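Local atomic coordinates of single-strand DNA-binding protein (Agrobacterium tumefaciens, PDB entry 3BTP), a protein that binds single-stranded but not double-stranded DNA, whatever its sequence, and mediates nuclear uptake of the transferred T-DNA strand during Agrobacterium infection. Residues A129-N135 and Q269-F274; D262-P268 and D302-K308. All coordinates share one frame; numbering follows the deposited sequence.

Contact 1: residues A129-N135 and Q269-F274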
loop_
_atom_site.group_PDB
_atom_site.type_symbol
_atom_site.label_atom_id
_atom_site.label_comp_id
_atom_site.label_asym_id
_atom_site.label_seq_id
_atom_site.Cartn_x
_atom_site.Cartn_y
_atom_site.Cartn_z
ATOM N N ALA A 129 23.938 2.751 -10.896
ATOM C CA ALA A 129 23.539 3.961 -11.578
ATOM C C ALA A 129 22.216 3.675 -12.272
ATOM O O ALA A 129 21.982 2.556 -12.741
ATOM C CB ALA A 129 24.595 4.421 -12.590
ATOM N N GLY A 130 21.355 4.689 -12.331
ATOM C CA GLY A 130 20.055 4.530 -13.004
ATOM C C GLY A 130 19.905 5.589 -14.061
ATOM O O GLY A 130 20.377 6.686 -13.902
ATOM N N THR A 131 19.236 5.250 -15.148
ATOM C CA THR A 131 18.733 6.283 -16.054
ATOM C C THR A 131 17.259 6.149 -16.399
ATOM O O THR A 131 16.761 5.094 -16.734
ATOM C CB THR A 131 19.716 6.643 -17.280
ATOM O OG1 THR A 131 19.005 6.802 -18.506
ATOM C CG2 THR A 131 20.780 5.676 -17.416
ATOM N N THR A 132 16.557 7.243 -16.200
ATOM C CA THR A 132 15.141 7.267 -16.500
ATOM C C THR A 132 14.930 7.179 -17.994
ATOM O O THR A 132 15.728 7.746 -18.766
ATOM C CB THR A 132 14.508 8.569 -15.928
ATOM O OG1 THR A 132 14.848 8.630 -14.537
ATOM C CG2 THR A 132 12.977 8.549 -16.069
ATOM N N LYS A 133 13.859 6.534 -18.409
ATOM C CA LYS A 133 13.567 6.399 -19.821
ATOM C C LYS A 133 13.826 7.690 -20.644
ATOM O O LYS A 133 14.550 7.643 -21.652
ATOM C CB LYS A 133 12.110 5.917 -20.015
ATOM C CG LYS A 133 11.461 6.339 -21.403
ATOM C CD LYS A 133 9.966 5.948 -21.529
ATOM C CE LYS A 133 9.665 5.617 -22.981
ATOM N NZ LYS A 133 8.198 5.345 -23.319
ATOM N N CYS A 134 13.275 8.830 -20.213
ATOM C CA CYS A 134 13.409 10.101 -20.988
ATOM C C CYS A 134 14.843 10.672 -21.084
ATOM O O CYS A 134 15.057 11.598 -21.874
ATOM C CB CYS A 134 12.512 11.211 -20.394
ATOM S SG CYS A 134 12.987 11.629 -18.643
ATOM N N ASN A 135 15.776 10.193 -20.240
ATOM C CA ASN A 135 17.182 10.657 -20.218
ATOM C C ASN A 135 18.121 9.742 -21.015
ATOM O O ASN A 135 19.285 10.070 -21.181
ATOM C CB ASN A 135 17.714 10.795 -18.785
ATOM C CG ASN A 135 17.089 11.984 -18.029
ATOM O OD1 ASN A 135 16.501 12.876 -18.625
ATOM N ND2 ASN A 135 17.265 12.020 -16.720
ATOM N N GLN A 269 14.459 16.777 -12.674
ATOM C CA GLN A 269 15.032 16.482 -14.033
ATOM C C GLN A 269 15.073 14.973 -14.404
ATOM O O GLN A 269 15.517 14.625 -15.515
ATOM C CB GLN A 269 16.456 17.087 -14.193
ATOM C CG GLN A 269 16.518 18.597 -13.962
ATOM C CD GLN A 269 16.303 19.061 -12.475
ATOM O OE1 GLN A 269 16.808 18.444 -11.520
ATOM N NE2 GLN A 269 15.595 20.174 -12.305
ATOM N N ASN A 270 14.658 14.091 -13.468
ATOM C CA ASN A 270 14.488 12.653 -13.705
ATOM C C ASN A 270 15.818 11.933 -13.619
ATOM O O ASN A 270 16.001 10.840 -14.146
ATOM C CB ASN A 270 13.719 12.360 -15.037
ATOM C CG ASN A 270 12.166 12.316 -14.875
ATOM O OD1 ASN A 270 11.443 12.792 -15.741
ATOM N ND2 ASN A 270 11.663 11.721 -13.790
ATOM N N ASP A 271 16.758 12.589 -12.963
ATOM C CA ASP A 271 18.049 12.058 -12.615
ATOM C C ASP A 271 17.866 11.206 -11.340
ATOM O O ASP A 271 17.165 11.610 -10.412
ATOM C CB ASP A 271 19.010 13.243 -12.273
ATOM C CG ASP A 271 19.403 14.132 -13.540
ATOM O OD1 ASP A 271 19.739 13.569 -14.641
ATOM O OD2 ASP A 271 19.413 15.401 -13.396
ATOM N N ILE A 272 18.580 10.098 -11.276
ATOM C CA ILE A 272 18.463 9.109 -10.244
ATOM C C ILE A 272 19.689 9.178 -9.356
ATOM O O ILE A 272 20.838 9.166 -9.862
ATOM C CB ILE A 272 18.413 7.692 -10.893
ATOM C CG1 ILE A 272 17.282 7.591 -11.957
ATOM C CG2 ILE A 272 18.368 6.624 -9.841
ATOM C CD1 ILE A 272 15.931 7.989 -11.401
ATOM N N HIS A 273 19.475 9.270 -8.029
ATOM C CA HIS A 273 20.575 9.069 -7.085
ATOM C C HIS A 273 20.203 7.943 -6.149
ATOM O O HIS A 273 19.051 7.791 -5.761
ATOM C CB HIS A 273 20.930 10.359 -6.340
ATOM C CG HIS A 273 21.345 11.477 -7.260
ATOM N ND1 HIS A 273 20.441 12.344 -7.833
ATOM C CD2 HIS A 273 22.560 11.801 -7.782
ATOM C CE1 HIS A 273 21.085 13.165 -8.654
ATOM N NE2 HIS A 273 22.370 12.863 -8.629
ATOM N N PHE A 274 21.176 7.130 -5.806
ATOM C CA PHE A 274 20.955 5.959 -4.993
ATOM C C PHE A 274 21.721 6.088 -3.746
ATOM O O PHE A 274 22.784 6.621 -3.749
ATOM C CB PHE A 274 21.470 4.739 -5.676
ATOM C CG PHE A 274 20.546 4.185 -6.697
ATOM C CD1 PHE A 274 19.304 3.693 -6.333
ATOM C CD2 PHE A 274 20.953 4.079 -8.023
ATOM C CE1 PHE A 274 18.480 3.127 -7.276
ATOM C CE2 PHE A 274 20.138 3.515 -8.951
ATOM C CZ PHE A 274 18.898 3.051 -8.601
HETATM O O HOH W 1 20.080 9.436 -13.766
HETATM O O HOH W 2 22.542 7.089 -11.096
HETATM O O HOH W 3 17.898 9.470 -15.684
#
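A129 and G130 meet the rim of F274: the ring turns its edge to them, with A129 C lying in the ring plane 3.9 Å from F274 CE2. Here two strand edges lie side by side with their axes 6.4 Å apart, and water takes over much of the pairing. One water accepts from G130 N and donates to I272 O, while a second donates to G130 O and accepts from I272 N (3.0 Å). At T132 the two segments bond directly. Its OG1, held beside its own backbone N (chi1 -54°), makes a short 2.5 Å hydrogen bond to N270 O, with the donor tilted 24° from the carbonyl plane, and also touches I272 CD1 at 3.4 Å. T132 N binds a third water, which donates to N270 O and accepts from N135 ND2. C134 then lays SG 3.8 Å from N270 CB. N135 closes the segment with a weak hydrogen bond from ND2 to Q269 O (3.4 Å). N270 O thus receives both a hydroxyl and a water. The chemistry is that of a hydrated seam, in which bound water satisfies backbone groups too widely spaced for regular direct strand pairing.

Contact 2: residues D262-P268 and D302-K308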
loop_
_atom_site.group_PDB
_atom_site.type_symbol
_atom_site.label_atom_id
_atom_site.label_comp_id
_atom_site.label_asym_id
_atom_site.label_seq_id
_atom_site.Cartn_x
_atom_site.Cartn_y
_atom_site.Cartn_z
ATOM N N ASP A 262 18.817 0.935 -0.691
ATOM C CA ASP A 262 17.716 1.187 0.168
ATOM C C ASP A 262 16.842 2.324 -0.440
ATOM O O ASP A 262 15.608 2.303 -0.339
ATOM C CB ASP A 262 18.278 1.702 1.511
ATOM C CG ASP A 262 19.321 0.743 2.166
ATOM O OD1 ASP A 262 19.313 -0.461 1.882
ATOM O OD2 ASP A 262 20.166 1.193 2.993
ATOM N N ILE A 263 17.501 3.337 -1.012
ATOM C CA ILE A 263 16.891 4.646 -1.259
ATOM C C ILE A 263 17.144 4.953 -2.707
ATOM O O ILE A 263 18.243 4.823 -3.186
ATOM C CB ILE A 263 17.460 5.747 -0.361
ATOM C CG1 ILE A 263 17.117 5.514 1.132
ATOM C CG2 ILE A 263 16.985 7.088 -0.793
ATOM C CD1 ILE A 263 17.983 6.291 2.109
ATOM N N LEU A 264 16.093 5.343 -3.407
ATOM C CA LEU A 264 16.181 5.934 -4.763
ATOM C C LEU A 264 15.604 7.358 -4.762
ATOM O O LEU A 264 14.448 7.559 -4.449
ATOM C CB LEU A 264 15.398 5.033 -5.761
ATOM C CG LEU A 264 15.453 5.250 -7.307
ATOM C CD1 LEU A 264 14.744 4.066 -7.993
ATOM C CD2 LEU A 264 14.778 6.524 -7.740
ATOM N N ILE A 265 16.389 8.346 -5.185
ATOM C CA ILE A 265 15.938 9.723 -5.280
ATOM C C ILE A 265 15.774 10.002 -6.766
ATOM O O ILE A 265 16.652 9.737 -7.552
ATOM C CB ILE A 265 17.049 10.707 -4.751
ATOM C CG1 ILE A 265 17.632 10.259 -3.380
ATOM C CG2 ILE A 265 16.630 12.257 -4.857
ATOM C CD1 ILE A 265 16.712 10.380 -2.240
ATOM N N LYS A 266 14.656 10.560 -7.172
ATOM C CA LYS A 266 14.489 10.889 -8.569
ATOM C C LYS A 266 14.197 12.391 -8.632
ATOM O O LYS A 266 13.104 12.807 -8.243
ATOM C CB LYS A 266 13.337 10.117 -9.176
ATOM C CG LYS A 266 13.169 10.408 -10.698
ATOM C CD LYS A 266 12.335 9.319 -11.448
ATOM C CE LYS A 266 10.902 9.474 -11.226
ATOM N NZ LYS A 266 10.236 10.844 -11.439
ATOM N N THR A 267 15.155 13.188 -9.126
ATOM C CA THR A 267 15.030 14.662 -9.086
ATOM C C THR A 267 13.981 15.140 -10.103
ATOM O O THR A 267 13.577 14.372 -10.986
ATOM C CB THR A 267 16.410 15.364 -9.445
ATOM O OG1 THR A 267 16.582 15.378 -10.872
ATOM C CG2 THR A 267 17.622 14.703 -8.798
ATOM N N PRO A 268 13.564 16.432 -10.025
ATOM C CA PRO A 268 12.649 16.988 -11.021
ATOM C C PRO A 268 13.136 16.879 -12.482
ATOM O O PRO A 268 12.301 16.899 -13.421
ATOM C CB PRO A 268 12.561 18.444 -10.589
ATOM C CG PRO A 268 12.744 18.344 -9.048
ATOM C CD PRO A 268 13.895 17.437 -8.977
ATOM N N ASP A 302 9.858 19.079 -5.920
ATOM C CA ASP A 302 9.165 18.082 -6.748
ATOM C C ASP A 302 9.893 16.733 -6.841
ATOM O O ASP A 302 9.472 15.867 -7.614
ATOM C CB ASP A 302 8.995 18.594 -8.190
ATOM C CG ASP A 302 7.800 19.557 -8.354
ATOM O OD1 ASP A 302 7.188 19.942 -7.324
ATOM O OD2 ASP A 302 7.474 19.917 -9.527
ATOM N N THR A 303 10.997 16.597 -6.110
ATOM C CA THR A 303 11.801 15.381 -6.029
ATOM C C THR A 303 11.028 14.197 -5.428
ATOM O O THR A 303 10.304 14.357 -4.494
ATOM C CB THR A 303 13.105 15.638 -5.214
ATOM O OG1 THR A 303 13.796 16.718 -5.836
ATOM C CG2 THR A 303 14.071 14.438 -5.285
ATOM N N GLU A 304 11.186 13.012 -5.997
ATOM C CA GLU A 304 10.539 11.799 -5.450
ATOM C C GLU A 304 11.537 10.958 -4.666
ATOM O O GLU A 304 12.653 10.831 -5.055
ATOM C CB GLU A 304 9.951 10.991 -6.586
ATOM C CG GLU A 304 8.606 11.527 -6.993
ATOM C CD GLU A 304 8.029 10.866 -8.266
ATOM O OE1 GLU A 304 8.469 9.743 -8.706
ATOM O OE2 GLU A 304 7.088 11.499 -8.805
ATOM N N ILE A 305 11.116 10.373 -3.571
ATOM C CA ILE A 305 11.981 9.473 -2.832
ATOM C C ILE A 305 11.296 8.145 -2.731
ATOM O O ILE A 305 10.186 8.089 -2.261
ATOM C CB ILE A 305 12.270 9.974 -1.341
ATOM C CG1 ILE A 305 12.859 11.412 -1.321
ATOM C CG2 ILE A 305 13.224 8.982 -0.628
ATOM C CD1 ILE A 305 12.803 12.043 0.038
ATOM N N LYS A 306 11.992 7.081 -3.143
ATOM C CA LYS A 306 11.584 5.692 -3.005
ATOM C C LYS A 306 12.431 4.974 -1.991
ATOM O O LYS A 306 13.667 5.091 -1.952
ATOM C CB LYS A 306 11.763 4.907 -4.318
ATOM C CG LYS A 306 11.453 5.741 -5.499
ATOM C CD LYS A 306 10.002 6.324 -5.508
ATOM C CE LYS A 306 9.862 7.249 -6.766
ATOM N NZ LYS A 306 8.458 7.732 -7.020
ATOM N N LEU A 307 11.720 4.160 -1.234
ATOM C CA LEU A 307 12.297 3.360 -0.159
ATOM C C LEU A 307 12.004 1.878 -0.504
ATOM O O LEU A 307 10.857 1.476 -0.742
ATOM C CB LEU A 307 11.654 3.817 1.127
ATOM C CG LEU A 307 12.180 4.993 1.951
ATOM C CD1 LEU A 307 13.329 5.760 1.409
ATOM C CD2 LEU A 307 11.078 5.895 2.307
ATOM N N LYS A 308 13.068 1.108 -0.572
ATOM C CA LYS A 308 13.012 -0.287 -0.944
ATOM C C LYS A 308 12.353 -1.228 0.053
ATOM O O LYS A 308 12.581 -1.157 1.264
ATOM C CB LYS A 308 14.410 -0.798 -1.168
ATOM C CG LYS A 308 14.309 -2.048 -1.914
ATOM C CD LYS A 308 15.617 -2.521 -2.456
ATOM C CE LYS A 308 15.967 -3.811 -1.774
ATOM N NZ LYS A 308 16.518 -4.662 -2.911
#
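An antiparallel strand pair at the middle of a four-stranded sheet is formed by 263-266 and 304-308, with 272-275 and 314-316 on the outer flanks. At the start of strand 263-266, D262 and I263 both face S275 of the neighbouring strand 272-275, a classic beta bulge. L264 and K306 form a hydrogen-bonded pair: K306 N reaches L264 O at 2.8 Å, almost straight at 178° and in the carbonyl plane, and L264 N returns the bond to K306 O. K266 and E304 repeat this exchange, whereas I263-L307 and I265-I305 are non-hydrogen-bonded pairs. On the face carrying I263, I265, I305 and L307, I263 CG1 lies 3.8 Å from L307 CD1, and I265 CD1 rests against I305 CG2 at 4.1 Å; helix 288-299 covers part of this face. The opposite face bears L264, K266, E304 and K306 and looks toward strand 149-153. There K306 NZ meets E304 OE1 at 2.6 Å from above the carboxylate plane, while K266 NZ, its chain bent near the tip, reaches the same OE1 at a weak 3.4 Å. R153 also bridges to E304, while D115 and D316 pair with K266 and K306 respectively. Just before strand 304-308, T303 OG1 is hydrogen-bonded to G300 O, and T303 CG2, anti to its backbone N, presses tightly onto I265 CG2 at 3.4 Å.

Contacts 1 and 2 have centres about 10 Å apart and alternate along the chain: 129-135, then 262-268 running straight into 269-274, then 302-308 after helix 288-299. Strands 263-266 and 272-275 are neighbours in one antiparallel sheet, joined by a probable hydrogen bond from I265 N to H273 O at 2.8 Å. Contact 2 therefore lies within that sheet, while contact 1 lies at its border, where outermost strand 272-275 faces outermost strand 127-132 of a second four-stranded sheet. I272 CD1 packs on K266 CG, linking the two contacts. In this DNA-binding protein the sheet edges thus meet across water in contact 1, beside the buried contact 2, whose L264, K266 and K306 face lies against strand 149-153 of the same second sheet.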